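Local coordinates for putative heme binding protein (Tannerella forsythia, PDB 6EU8) that probably binds heme as a member of the HmuY-like family, here in its apo form, with heme-binding properties that differ from those of Porphyromonas gingivalis HmuY, at residues 15-20 against 33-38; 142-147 against 175-180; 160-165 against 170-175. One frame throughout, in Å; residues are numbered along the deposited sequence.

Contact 1: residues 15-20 against 33-38; sequences KTIDAT and GQTETH
K15 and G33 are joined by the single hydrogen bond of this contact: the ammonium group of K15 comes down on the backbone carbonyl of G33, with NZ 2.6 Å from O. The donor lies in the plane of the carbonyl and meets a lone pair of the oxygen, at a C=O...N angle of 140°. The lysine does not reach across as a straight rod. Its CG lies beside the backbone N, and the chain is folded about CB-CG (chi2 -70°) and less strongly about CG-CD, which carries CE and NZ over to the loop before strand 35-39. G33 itself has a positive phi, a backbone shape that suits a residue without a side chain.

Next to this polar bridge, I17 and T35 point at each other tip to tip, with CD1 of I17 4.0 Å from CG2 of T35. In the threonine a chi1 of 67° leaves CG2 anti to the carbonyl carbon and aimed at the isoleucine. CE of K15 passes 4.3 Å from CG2 of T35, so the methyl has the isoleucine tip and the aliphatic part of the lysine as neighbours.

Strand 11-18 pairs with strand 184-194, where the backbones of K15 and I17 hydrogen-bond to those of F189 and V187, whereas strand 35-39 is an outer strand of a four-stranded sheet and pairs with 24-28. I17 also packs on T26, V28 and I73 of that second sheet. A lysine of one sheet thus donates to a main-chain carbonyl in the loop leading into the other, and a single pair of methyls accompanies it. With links this slight and no backbone bonding between them, the two strands stay in separate sheets, the CA atoms of I17 and T35 8.8 Å apart.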
ATOM      1  N   LYS A  15      -8.660   4.342  -9.552  1.00 32.76           N
ATOM      2  CA  LYS A  15      -7.287   4.829  -9.673  1.00 31.93           C
ATOM      3  C   LYS A  15      -6.350   3.748 -10.166  1.00 28.71           C
ATOM      4  O   LYS A  15      -6.565   2.577  -9.872  1.00 29.16           O
ATOM      5  CB  LYS A  15      -6.742   5.259  -8.312  1.00 35.59           C
ATOM      6  CG  LYS A  15      -7.126   6.643  -7.863  1.00 40.46           C
ATOM      7  CD  LYS A  15      -6.428   7.675  -8.718  1.00 42.90           C
ATOM      8  CE  LYS A  15      -6.122   8.921  -7.932  1.00 45.93           C
ATOM      9  NZ  LYS A  15      -5.746   9.961  -8.922  1.00 47.17           N
ATOM     10  N   THR A  16      -5.304   4.170 -10.863  1.00 29.01           N
ATOM     11  CA  THR A  16      -4.211   3.282 -11.272  1.00 27.26           C
ATOM     12  C   THR A  16      -2.897   3.902 -10.800  1.00 28.27           C
ATOM     13  O   THR A  16      -2.583   5.042 -11.153  1.00 29.71           O
ATOM     14  CB  THR A  16      -4.204   3.053 -12.792  1.00 30.25           C
ATOM     15  OG1 THR A  16      -5.428   2.391 -13.158  1.00 32.43           O
ATOM     16  CG2 THR A  16      -3.010   2.196 -13.199  1.00 31.64           C
ATOM     17  N   ILE A  17      -2.155   3.158  -9.971  1.00 25.76           N
ATOM     18  CA  ILE A  17      -0.906   3.629  -9.351  1.00 25.76           C
ATOM     19  C   ILE A  17       0.309   2.837  -9.871  1.00 25.85           C
ATOM     20  O   ILE A  17       0.347   1.606  -9.800  1.00 25.67           O
ATOM     21  CB  ILE A  17      -0.954   3.513  -7.793  1.00 26.56           C
ATOM     22  CG1 ILE A  17      -2.172   4.236  -7.201  1.00 28.94           C
ATOM     23  CG2 ILE A  17       0.365   3.965  -7.160  1.00 27.03           C
ATOM     24  CD1 ILE A  17      -2.199   5.736  -7.421  1.00 29.14           C
ATOM     25  N   ASP A  18       1.319   3.555 -10.354  1.00 24.43           N
ATOM     26  CA  ASP A  18       2.588   2.938 -10.743  1.00 25.11           C
ATOM     27  C   ASP A  18       3.470   2.744  -9.517  1.00 25.38           C
ATOM     28  O   ASP A  18       4.207   3.654  -9.123  1.00 26.35           O
ATOM     29  CB  ASP A  18       3.294   3.781 -11.804  1.00 27.00           C
ATOM     30  CG  ASP A  18       4.618   3.198 -12.250  1.00 28.53           C
ATOM     31  OD1 ASP A  18       5.090   2.180 -11.701  1.00 26.57           O
ATOM     32  OD2 ASP A  18       5.225   3.811 -13.165  1.00 33.13           O
ATOM     33  N   ALA A  19       3.379   1.550  -8.923  1.00 24.35           N
ATOM     34  CA  ALA A  19       4.198   1.163  -7.752  1.00 23.68           C
ATOM     35  C   ALA A  19       5.272   0.144  -8.146  1.00 23.55           C
ATOM     36  O   ALA A  19       5.681  -0.679  -7.342  1.00 23.16           O
ATOM     37  CB  ALA A  19       3.283   0.620  -6.649  1.00 23.29           C
ATOM     38  N   THR A  20       5.786   0.244  -9.380  1.00 24.55           N
ATOM     39  CA  THR A  20       6.776  -0.720  -9.866  1.00 24.10           C
ATOM     40  C   THR A  20       8.158  -0.622  -9.206  1.00 24.24           C
ATOM     41  O   THR A  20       8.879  -1.612  -9.151  1.00 24.99           O
ATOM     42  CB  THR A  20       6.971  -0.595 -11.411  1.00 25.22           C
ATOM     43  OG1 THR A  20       7.377   0.732 -11.756  1.00 27.59           O
ATOM     44  CG2 THR A  20       5.702  -1.000 -12.128  1.00 26.66           C
ATOM     45  N   GLY A  33      -8.192  12.804  -5.008  1.00 35.66           N
ATOM     46  CA  GLY A  33      -7.511  12.110  -6.095  1.00 33.56           C
ATOM     47  C   GLY A  33      -6.035  12.433  -6.323  1.00 34.35           C
ATOM     48  O   GLY A  33      -5.414  11.850  -7.212  1.00 33.89           O
ATOM     49  N   GLN A  34      -5.475  13.374  -5.562  1.00 34.48           N
ATOM     50  CA  GLN A  34      -4.075  13.759  -5.706  1.00 34.36           C
ATOM     51  C   GLN A  34      -3.169  12.611  -5.233  1.00 32.78           C
ATOM     52  O   GLN A  34      -3.555  11.873  -4.314  1.00 30.64           O
ATOM     53  CB  GLN A  34      -3.742  14.946  -4.805  1.00 36.96           C
ATOM     54  CG  GLN A  34      -4.460  16.265  -5.068  1.00 40.34           C
ATOM     55  CD  GLN A  34      -4.376  17.186  -3.846  1.00 41.08           C
ATOM     56  OE1 GLN A  34      -4.895  16.868  -2.763  1.00 38.97           O
ATOM     57  NE2 GLN A  34      -3.685  18.313  -3.997  1.00 42.41           N
ATOM     58  N   THR A  35      -1.997  12.510  -5.867  1.00 31.44           N
ATOM     59  CA  THR A  35      -0.934  11.564  -5.466  1.00 30.59           C
ATOM     60  C   THR A  35       0.438  12.232  -5.471  1.00 32.89           C
ATOM     61  O   THR A  35       0.627  13.254  -6.147  1.00 34.60           O
ATOM     62  CB  THR A  35      -0.863  10.330  -6.372  1.00 30.35           C
ATOM     63  OG1 THR A  35      -0.430  10.714  -7.683  1.00 36.29           O
ATOM     64  CG2 THR A  35      -2.182   9.612  -6.443  1.00 30.48           C
ATOM     65  N   GLU A  36       1.375  11.658  -4.703  1.00 30.45           N
ATOM     66  CA  GLU A  36       2.787  12.090  -4.619  1.00 32.14           C
ATOM     67  C   GLU A  36       3.666  10.862  -4.427  1.00 31.02           C
ATOM     68  O   GLU A  36       3.333   9.991  -3.614  1.00 27.34           O
ATOM     69  CB  GLU A  36       3.022  13.036  -3.432  1.00 36.21           C
ATOM     70  CG  GLU A  36       3.163  14.511  -3.774  1.00 41.76           C
ATOM     71  CD  GLU A  36       3.306  15.385  -2.531  1.00 42.82           C
ATOM     72  OE1 GLU A  36       4.213  15.168  -1.692  1.00 38.31           O
ATOM     73  OE2 GLU A  36       2.487  16.307  -2.366  1.00 47.76           O
ATOM     74  N   THR A  37       4.769  10.803  -5.173  1.00 28.49           N
ATOM     75  CA  THR A  37       5.697   9.690  -5.092  1.00 29.23           C
ATOM     76  C   THR A  37       7.023  10.174  -4.465  1.00 30.29           C
ATOM     77  O   THR A  37       7.608  11.165  -4.934  1.00 31.10           O
ATOM     78  CB  THR A  37       5.922   9.034  -6.469  1.00 31.22           C
ATOM     79  OG1 THR A  37       4.664   8.559  -6.995  1.00 32.08           O
ATOM     80  CG2 THR A  37       6.903   7.876  -6.402  1.00 29.31           C
ATOM     81  N   HIS A  38       7.508   9.491  -3.419  1.00 28.10           N
ATOM     82  CA  HIS A  38       8.786   9.843  -2.773  1.00 26.40           C
ATOM     83  C   HIS A  38       9.575   8.587  -2.418  1.00 24.82           C
ATOM     84  O   HIS A  38       8.991   7.554  -2.074  1.00 24.45           O
ATOM     85  CB  HIS A  38       8.578  10.581  -1.460  1.00 26.67           C
ATOM     86  CG  HIS A  38       7.858  11.887  -1.596  1.00 29.59           C
ATOM     87  ND1 HIS A  38       8.516  13.067  -1.869  1.00 33.18           N
ATOM     88  CD2 HIS A  38       6.544  12.190  -1.523  1.00 30.36           C
ATOM     89  CE1 HIS A  38       7.634  14.051  -1.930  1.00 32.12           C
ATOM     90  NE2 HIS A  38       6.428  13.547  -1.733  1.00 33.43           N
TER

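Contact 2: residues 142-147 against 175-180; sequences TWIVEN and TDATND
W143 lays the outer corner of its six-membered ring against the methyl of A177, CH2 standing 3.7 Å from CB. The approach is oblique to the indole. Close by, the carbonyl oxygen of D176 lies at the ring edge, near its plane, 3.9 Å from CZ3. A chi1 of 80° sets CG of the tryptophan between its own backbone N and carbonyl carbon, and the ring extends from there toward 175-180.

I144 adds one more methyl. Its CD1 rests over one face of the W143 indole, 3.6 Å above the plane and displaced toward the rim, and the same atom lies 4.3 Å from CB of A177. The small alanine is thus touched by both the aromatic corner and the isoleucine tip, with no hydrogen bond between the segments.

The indole NE1 donates to the carbonyl of F76, whose ring also meets W143 edge-to-face, while the F174 ring meets it with planes at about 30°. Both segments turn a corner here, at V145 and at A177, and each carries a classic beta bulge: V145 and E146 face V154, and T175 and D176 face S188. The arrangement packs a 3-10 segment and the start of a short bulged strand against the bulged corner of strand 169-178, in an all-beta fold.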
ATOM      1  N   THR A 142      -3.476  -8.707   2.423  1.00 23.23           N
ATOM      2  CA  THR A 142      -4.222  -9.839   1.867  1.00 21.52           C
ATOM      3  C   THR A 142      -4.959  -9.587   0.548  1.00 21.58           C
ATOM      4  O   THR A 142      -5.598 -10.517   0.018  1.00 23.30           O
ATOM      5  CB  THR A 142      -5.194 -10.447   2.892  1.00 22.23           C
ATOM      6  OG1 THR A 142      -6.342  -9.604   3.089  1.00 22.93           O
ATOM      7  CG2 THR A 142      -4.484 -10.734   4.210  1.00 22.82           C
ATOM      8  N   TRP A 143      -4.904  -8.375  -0.014  1.00 19.96           N
ATOM      9  CA  TRP A 143      -5.466  -8.109  -1.351  1.00 20.06           C
ATOM     10  C   TRP A 143      -4.851  -9.034  -2.420  1.00 20.54           C
ATOM     11  O   TRP A 143      -5.494  -9.313  -3.414  1.00 21.46           O
ATOM     12  CB  TRP A 143      -5.342  -6.633  -1.756  1.00 20.60           C
ATOM     13  CG  TRP A 143      -3.990  -6.148  -2.284  1.00 20.23           C
ATOM     14  CD1 TRP A 143      -2.880  -5.801  -1.576  1.00 21.34           C
ATOM     15  CD2 TRP A 143      -3.679  -5.906  -3.661  1.00 20.91           C
ATOM     16  NE1 TRP A 143      -1.873  -5.400  -2.430  1.00 19.67           N
ATOM     17  CE2 TRP A 143      -2.358  -5.413  -3.714  1.00 21.10           C
ATOM     18  CE3 TRP A 143      -4.402  -6.047  -4.850  1.00 21.11           C
ATOM     19  CZ2 TRP A 143      -1.729  -5.079  -4.921  1.00 21.25           C
ATOM     20  CZ3 TRP A 143      -3.785  -5.691  -6.056  1.00 21.59           C
ATOM     21  CH2 TRP A 143      -2.462  -5.205  -6.079  1.00 21.16           C
ATOM     22  N   ILE A 144      -3.614  -9.487  -2.182  1.00 21.81           N
ATOM     23  CA  ILE A 144      -2.968 -10.533  -3.009  1.00 21.98           C
ATOM     24  C   ILE A 144      -3.134 -11.875  -2.284  1.00 21.62           C
ATOM     25  O   ILE A 144      -2.677 -12.042  -1.160  1.00 22.86           O
ATOM     26  CB  ILE A 144      -1.461 -10.218  -3.183  1.00 22.54           C
ATOM     27  CG1 ILE A 144      -1.231  -8.899  -3.926  1.00 23.39           C
ATOM     28  CG2 ILE A 144      -0.700 -11.400  -3.816  1.00 24.31           C
ATOM     29  CD1 ILE A 144      -1.776  -8.843  -5.333  1.00 23.74           C
ATOM     30  N   VAL A 145      -3.794 -12.839  -2.939  1.00 21.28           N
ATOM     31  CA  VAL A 145      -3.863 -14.193  -2.426  1.00 23.11           C
ATOM     32  C   VAL A 145      -2.509 -14.917  -2.673  1.00 22.95           C
ATOM     33  O   VAL A 145      -1.988 -15.568  -1.765  1.00 24.00           O
ATOM     34  CB  VAL A 145      -4.993 -14.998  -3.093  1.00 23.56           C
ATOM     35  CG1 VAL A 145      -5.027 -16.458  -2.576  1.00 24.10           C
ATOM     36  CG2 VAL A 145      -6.351 -14.315  -2.873  1.00 23.75           C
ATOM     37  N   GLU A 146      -2.020 -14.835  -3.910  1.00 23.41           N
ATOM     38  CA  GLU A 146      -0.733 -15.456  -4.314  1.00 27.12           C
ATOM     39  C   GLU A 146      -0.016 -14.545  -5.286  1.00 24.50           C
ATOM     40  O   GLU A 146      -0.643 -13.984  -6.189  1.00 22.99           O
ATOM     41  CB  GLU A 146      -0.970 -16.740  -5.129  1.00 33.11           C
ATOM     42  CG  GLU A 146      -1.437 -17.989  -4.448  1.00 40.85           C
ATOM     43  CD  GLU A 146      -1.289 -19.161  -5.425  1.00 45.86           C
ATOM     44  OE1 GLU A 146      -0.131 -19.518  -5.735  1.00 51.18           O
ATOM     45  OE2 GLU A 146      -2.313 -19.659  -5.939  1.00 55.47           O
ATOM     46  N   ASN A 147       1.320 -14.497  -5.186  1.00 25.87           N
ATOM     47  CA  ASN A 147       2.164 -13.804  -6.172  1.00 24.88           C
ATOM     48  C   ASN A 147       3.375 -14.683  -6.593  1.00 25.33           C
ATOM     49  O   ASN A 147       4.505 -14.407  -6.182  1.00 29.44           O
ATOM     50  CB  ASN A 147       2.651 -12.478  -5.612  1.00 26.22           C
ATOM     51  CG  ASN A 147       3.425 -11.665  -6.619  1.00 26.41           C
ATOM     52  OD1 ASN A 147       3.215 -11.786  -7.822  1.00 24.86           O
ATOM     53  ND2 ASN A 147       4.307 -10.837  -6.139  1.00 28.10           N
ATOM     54  N   THR A 175      -8.719  -4.210  -8.350  1.00 24.08           N
ATOM     55  CA  THR A 175      -9.107  -4.818  -9.622  1.00 26.07           C
ATOM     56  C   THR A 175      -7.955  -5.370 -10.445  1.00 25.33           C
ATOM     57  O   THR A 175      -8.164  -6.318 -11.216  1.00 26.88           O
ATOM     58  CB  THR A 175      -9.917  -3.838 -10.500  1.00 25.63           C
ATOM     59  OG1 THR A 175      -9.133  -2.693 -10.860  1.00 24.55           O
ATOM     60  CG2 THR A 175     -11.194  -3.412  -9.789  1.00 28.50           C
ATOM     61  N   ASP A 176      -6.758  -4.792 -10.320  1.00 25.13           N
ATOM     62  CA  ASP A 176      -5.595  -5.220 -11.107  1.00 25.39           C
ATOM     63  C   ASP A 176      -4.285  -5.018 -10.348  1.00 25.03           C
ATOM     64  O   ASP A 176      -4.131  -4.041  -9.587  1.00 24.56           O
ATOM     65  CB  ASP A 176      -5.507  -4.459 -12.456  1.00 27.03           C
ATOM     66  CG  ASP A 176      -6.812  -4.521 -13.288  1.00 31.24           C
ATOM     67  OD1 ASP A 176      -7.717  -3.657 -13.089  1.00 32.74           O
ATOM     68  OD2 ASP A 176      -6.910  -5.409 -14.192  1.00 28.98           O
ATOM     69  N   ALA A 177      -3.342  -5.931 -10.582  1.00 24.15           N
ATOM     70  CA  ALA A 177      -1.951  -5.822 -10.070  1.00 22.99           C
ATOM     71  C   ALA A 177      -0.894  -5.716 -11.162  1.00 23.81           C
ATOM     72  O   ALA A 177       0.305  -5.549 -10.854  1.00 24.48           O
ATOM     73  CB  ALA A 177      -1.642  -7.003  -9.198  1.00 21.20           C
ATOM     74  N   THR A 178      -1.326  -5.825 -12.422  1.00 24.58           N
ATOM     75  CA  THR A 178      -0.471  -5.638 -13.576  1.00 24.89           C
ATOM     76  C   THR A 178      -1.154  -4.701 -14.576  1.00 26.03           C
ATOM     77  O   THR A 178      -2.371  -4.569 -14.568  1.00 26.33           O
ATOM     78  CB  THR A 178      -0.189  -6.979 -14.308  1.00 26.45           C
ATOM     79  OG1 THR A 178      -1.387  -7.466 -14.930  1.00 26.86           O
ATOM     80  CG2 THR A 178       0.274  -8.063 -13.355  1.00 25.66           C
ATOM     81  N   ASN A 179      -0.368  -4.112 -15.460  1.00 26.02           N
ATOM     82  CA  ASN A 179      -0.881  -3.334 -16.609  1.00 28.02           C
ATOM     83  C   ASN A 179      -1.250  -4.291 -17.768  1.00 28.42           C
ATOM     84  O   ASN A 179      -1.227  -5.499 -17.610  1.00 29.22           O
ATOM     85  CB  ASN A 179       0.117  -2.224 -17.014  1.00 27.76           C
ATOM     86  CG  ASN A 179       1.401  -2.758 -17.674  1.00 27.26           C
ATOM     87  OD1 ASN A 179       1.586  -3.963 -17.846  1.00 27.59           O
ATOM     88  ND2 ASN A 179       2.285  -1.847 -18.024  1.00 28.92           N
ATOM     89  N   ASP A 180      -1.600  -3.730 -18.934  1.00 33.10           N
ATOM     90  CA  ASP A 180      -2.022  -4.549 -20.084  1.00 35.30           C
ATOM     91  C   ASP A 180      -0.864  -5.334 -20.752  1.00 35.80           C
ATOM     92  O   ASP A 180      -1.111  -6.233 -21.569  1.00 37.65           O
ATOM     93  CB  ASP A 180      -2.746  -3.681 -21.124  1.00 37.77           C
ATOM     94  CG  ASP A 180      -4.080  -3.116 -20.621  1.00 41.88           C
ATOM     95  OD1 ASP A 180      -4.703  -3.681 -19.699  1.00 41.58           O
ATOM     96  OD2 ASP A 180      -4.531  -2.089 -21.176  1.00 50.34           O
TER

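Contact 3: residues 160-165 against 170-175; sequences FVVKFK and AKIKFT
V162 and I172 meet at the apolar centre, CG2 of the valine 3.9 Å from CD1 of the isoleucine, their side chains crossing obliquely. I172 runs on extended beyond CB (chi2 176°), which brings CD1 to the valine. On the same side of the sheet, F160 and F174 cross at about a right angle, with CD1 of F160 4.2 Å from CE1 of F174, near the plane of the F174 ring and at its edge. F174 also takes CG2 of I172 over one face. Farther along, CE2 of F164 reaches CB of A170 at 4.0 Å.

Backbone bonds tie the strands together. F160 and I172 form an antiparallel hydrogen-bonded pair, N of F160 lying 2.9 Å from O of I172 and N of I172 2.8 Å from O of F160; V162 and A170 form another. Between them V161 and K171 make a non-hydrogen-bonded pair, with their side chains on the other face. K171 leaves the sheet as an extended chain and donates from NZ to the carbonyl of V96.

This beta hairpin lies between strand 84-87, which flanks 160-163 through V161 and K163, and strand 184-194, which bonds to K171 and K173. Its aromatic face adjoins V187, F189 and F193 of strand 184-194.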
ATOM      1  N   PHE A 160     -12.663  -4.320   0.965  1.00 23.38           N
ATOM      2  CA  PHE A 160     -12.036  -3.826   2.190  1.00 23.10           C
ATOM      3  C   PHE A 160     -12.702  -2.529   2.664  1.00 23.66           C
ATOM      4  O   PHE A 160     -13.196  -1.750   1.850  1.00 25.02           O
ATOM      5  CB  PHE A 160     -10.497  -3.598   2.015  1.00 23.82           C
ATOM      6  CG  PHE A 160      -9.731  -4.857   1.693  1.00 24.59           C
ATOM      7  CD1 PHE A 160      -9.627  -5.302   0.385  1.00 26.07           C
ATOM      8  CD2 PHE A 160      -9.111  -5.573   2.687  1.00 25.22           C
ATOM      9  CE1 PHE A 160      -8.942  -6.499   0.065  1.00 26.85           C
ATOM     10  CE2 PHE A 160      -8.409  -6.750   2.381  1.00 26.29           C
ATOM     11  CZ  PHE A 160      -8.322  -7.209   1.069  1.00 24.83           C
ATOM     12  N   VAL A 161     -12.721  -2.335   3.975  1.00 24.11           N
ATOM     13  CA  VAL A 161     -13.126  -1.045   4.538  1.00 25.12           C
ATOM     14  C   VAL A 161     -11.974  -0.502   5.384  1.00 23.76           C
ATOM     15  O   VAL A 161     -11.444  -1.198   6.245  1.00 24.88           O
ATOM     16  CB  VAL A 161     -14.432  -1.127   5.352  1.00 27.62           C
ATOM     17  CG1 VAL A 161     -14.786   0.279   5.861  1.00 30.50           C
ATOM     18  CG2 VAL A 161     -15.582  -1.687   4.484  1.00 28.31           C
ATOM     19  N   VAL A 162     -11.617   0.751   5.132  1.00 25.75           N
ATOM     20  CA  VAL A 162     -10.544   1.435   5.841  1.00 26.75           C
ATOM     21  C   VAL A 162     -11.104   2.699   6.509  1.00 27.12           C
ATOM     22  O   VAL A 162     -11.725   3.516   5.827  1.00 26.98           O
ATOM     23  CB  VAL A 162      -9.400   1.838   4.891  1.00 25.77           C
ATOM     24  CG1 VAL A 162      -8.177   2.261   5.684  1.00 26.37           C
ATOM     25  CG2 VAL A 162      -9.009   0.678   3.956  1.00 28.00           C
ATOM     26  N   LYS A 163     -10.831   2.832   7.805  1.00 26.07           N
ATOM     27  CA  LYS A 163     -11.188   4.031   8.615  1.00 28.80           C
ATOM     28  C   LYS A 163      -9.968   4.910   8.782  1.00 29.51           C
ATOM     29  O   LYS A 163      -8.886   4.394   9.165  1.00 28.82           O
ATOM     30  CB  LYS A 163     -11.646   3.627  10.028  1.00 32.88           C
ATOM     31  CG  LYS A 163     -12.894   2.771  10.102  1.00 37.13           C
ATOM     32  CD  LYS A 163     -13.055   2.008  11.425  1.00 44.32           C
ATOM     33  CE  LYS A 163     -13.521   2.874  12.576  1.00 50.48           C
ATOM     34  NZ  LYS A 163     -14.127   2.009  13.623  1.00 55.55           N
ATOM     35  N   PHE A 164     -10.125   6.228   8.538  1.00 30.00           N
ATOM     36  CA  PHE A 164      -9.011   7.189   8.534  1.00 29.56           C
ATOM     37  C   PHE A 164      -8.973   8.095   9.771  1.00 33.89           C
ATOM     38  O   PHE A 164      -9.953   8.153  10.530  1.00 32.72           O
ATOM     39  CB  PHE A 164      -9.020   7.989   7.237  1.00 30.46           C
ATOM     40  CG  PHE A 164      -8.916   7.113   6.015  1.00 30.44           C
ATOM     41  CD1 PHE A 164      -7.744   6.392   5.783  1.00 30.62           C
ATOM     42  CD2 PHE A 164      -9.984   6.967   5.136  1.00 30.93           C
ATOM     43  CE1 PHE A 164      -7.652   5.540   4.690  1.00 28.82           C
ATOM     44  CE2 PHE A 164      -9.890   6.131   4.024  1.00 31.36           C
ATOM     45  CZ  PHE A 164      -8.717   5.412   3.812  1.00 30.18           C
ATOM     46  N   LYS A 165      -7.821   8.751   9.972  1.00 33.73           N
ATOM     47  CA  LYS A 165      -7.537   9.490  11.213  1.00 37.62           C
ATOM     48  C   LYS A 165      -8.472  10.679  11.463  1.00 38.46           C
ATOM     49  O   LYS A 165      -8.617  11.097  12.622  1.00 35.05           O
ATOM     50  CB  LYS A 165      -6.070   9.941  11.283  1.00 38.09           C
ATOM     51  CG  LYS A 165      -5.656  11.012  10.297  1.00 38.90           C
ATOM     52  CD  LYS A 165      -4.165  11.300  10.378  1.00 43.39           C
ATOM     53  CE  LYS A 165      -3.774  12.384   9.382  1.00 46.41           C
ATOM     54  NZ  LYS A 165      -2.642  13.218   9.888  1.00 49.08           N
ATOM     55  N   ALA A 170     -13.351   4.567   3.644  1.00 26.79           N
ATOM     56  CA  ALA A 170     -13.574   4.106   2.266  1.00 27.98           C
ATOM     57  C   ALA A 170     -13.817   2.612   2.203  1.00 25.61           C
ATOM     58  O   ALA A 170     -13.279   1.827   3.002  1.00 27.21           O
ATOM     59  CB  ALA A 170     -12.401   4.458   1.390  1.00 26.80           C
ATOM     60  N   LYS A 171     -14.668   2.254   1.235  1.00 25.66           N
ATOM     61  CA  LYS A 171     -14.777   0.891   0.704  1.00 27.49           C
ATOM     62  C   LYS A 171     -13.863   0.806  -0.493  1.00 25.16           C
ATOM     63  O   LYS A 171     -13.923   1.650  -1.398  1.00 24.69           O
ATOM     64  CB  LYS A 171     -16.215   0.619   0.254  1.00 29.97           C
ATOM     65  CG  LYS A 171     -17.276   0.854   1.327  1.00 34.90           C
ATOM     66  CD  LYS A 171     -18.656   0.704   0.702  1.00 37.69           C
ATOM     67  CE  LYS A 171     -19.721   1.515   1.412  1.00 43.60           C
ATOM     68  NZ  LYS A 171     -20.996   1.362   0.639  1.00 43.16           N
ATOM     69  N   ILE A 172     -13.009  -0.230  -0.530  1.00 24.60           N
ATOM     70  CA  ILE A 172     -12.016  -0.390  -1.598  1.00 24.17           C
ATOM     71  C   ILE A 172     -12.063  -1.818  -2.183  1.00 22.76           C
ATOM     72  O   ILE A 172     -12.082  -2.781  -1.421  1.00 26.80           O
ATOM     73  CB  ILE A 172     -10.579  -0.108  -1.062  1.00 24.00           C
ATOM     74  CG1 ILE A 172     -10.465   1.300  -0.416  1.00 26.06           C
ATOM     75  CG2 ILE A 172      -9.570  -0.276  -2.184  1.00 25.73           C
ATOM     76  CD1 ILE A 172      -9.112   1.623   0.221  1.00 27.23           C
ATOM     77  N   LYS A 173     -12.140  -1.912  -3.509  1.00 25.42           N
ATOM     78  CA  LYS A 173     -12.034  -3.198  -4.218  1.00 26.28           C
ATOM     79  C   LYS A 173     -10.899  -3.085  -5.219  1.00 24.00           C
ATOM     80  O   LYS A 173     -10.943  -2.285  -6.159  1.00 24.53           O
ATOM     81  CB  LYS A 173     -13.348  -3.543  -4.942  1.00 29.23           C
ATOM     82  CG  LYS A 173     -13.309  -4.928  -5.602  1.00 35.70           C
ATOM     83  CD  LYS A 173     -14.623  -5.684  -5.485  1.00 40.29           C
ATOM     84  CE  LYS A 173     -14.679  -6.867  -6.458  1.00 44.72           C
ATOM     85  NZ  LYS A 173     -15.359  -8.063  -5.875  1.00 42.96           N
ATOM     86  N   PHE A 174      -9.849  -3.905  -5.033  1.00 25.17           N
ATOM     87  CA  PHE A 174      -8.709  -3.925  -5.948  1.00 24.70           C
ATOM     88  C   PHE A 174      -9.092  -4.719  -7.185  1.00 25.28           C
ATOM     89  O   PHE A 174      -9.788  -5.723  -7.070  1.00 27.33           O
ATOM     90  CB  PHE A 174      -7.447  -4.508  -5.295  1.00 25.47           C
ATOM     91  CG  PHE A 174      -6.899  -3.652  -4.175  1.00 25.40           C
ATOM     92  CD1 PHE A 174      -7.370  -3.808  -2.881  1.00 24.59           C
ATOM     93  CD2 PHE A 174      -5.921  -2.682  -4.423  1.00 25.94           C
ATOM     94  CE1 PHE A 174      -6.903  -3.012  -1.839  1.00 26.01           C
ATOM     95  CE2 PHE A 174      -5.458  -1.885  -3.383  1.00 26.94           C
ATOM     96  CZ  PHE A 174      -5.938  -2.067  -2.092  1.00 26.96           C
ATOM     97  N   THR A 175      -8.719  -4.210  -8.350  1.00 24.08           N
ATOM     98  CA  THR A 175      -9.107  -4.818  -9.622  1.00 26.07           C
ATOM     99  C   THR A 175      -7.955  -5.370 -10.445  1.00 25.33           C
ATOM    100  O   THR A 175      -8.164  -6.318 -11.216  1.00 26.88           O
ATOM    101  CB  THR A 175      -9.917  -3.838 -10.500  1.00 25.63           C
ATOM    102  OG1 THR A 175      -9.133  -2.693 -10.860  1.00 24.55           O
ATOM    103  CG2 THR A 175     -11.194  -3.412  -9.789  1.00 28.50           C
TER

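How the contacts relate
Contact 3 is the buried one, a hairpin pair within the large antiparallel sheet, and it alone combines backbone hydrogen bonding with apolar packing. Contacts 1 and 2 are partly buried and pair no backbones: contact 1 relies on a lysine-to-carbonyl bond and a light methyl touch between two different sheets, contact 2 mainly on aromatic and aliphatic packing, with no hydrogen bond across it. Contacts 2 and 3 share T175 and strand 169-178, and they touch directly, CE3 of W143 lying 3.4 Å from CB of F174. Contact 1 is separate, its nearest atoms about 6 Å from either, yet strand 11-18 belongs to the same large sheet, joined to 169-178 through strand 184-194, which pairs with both.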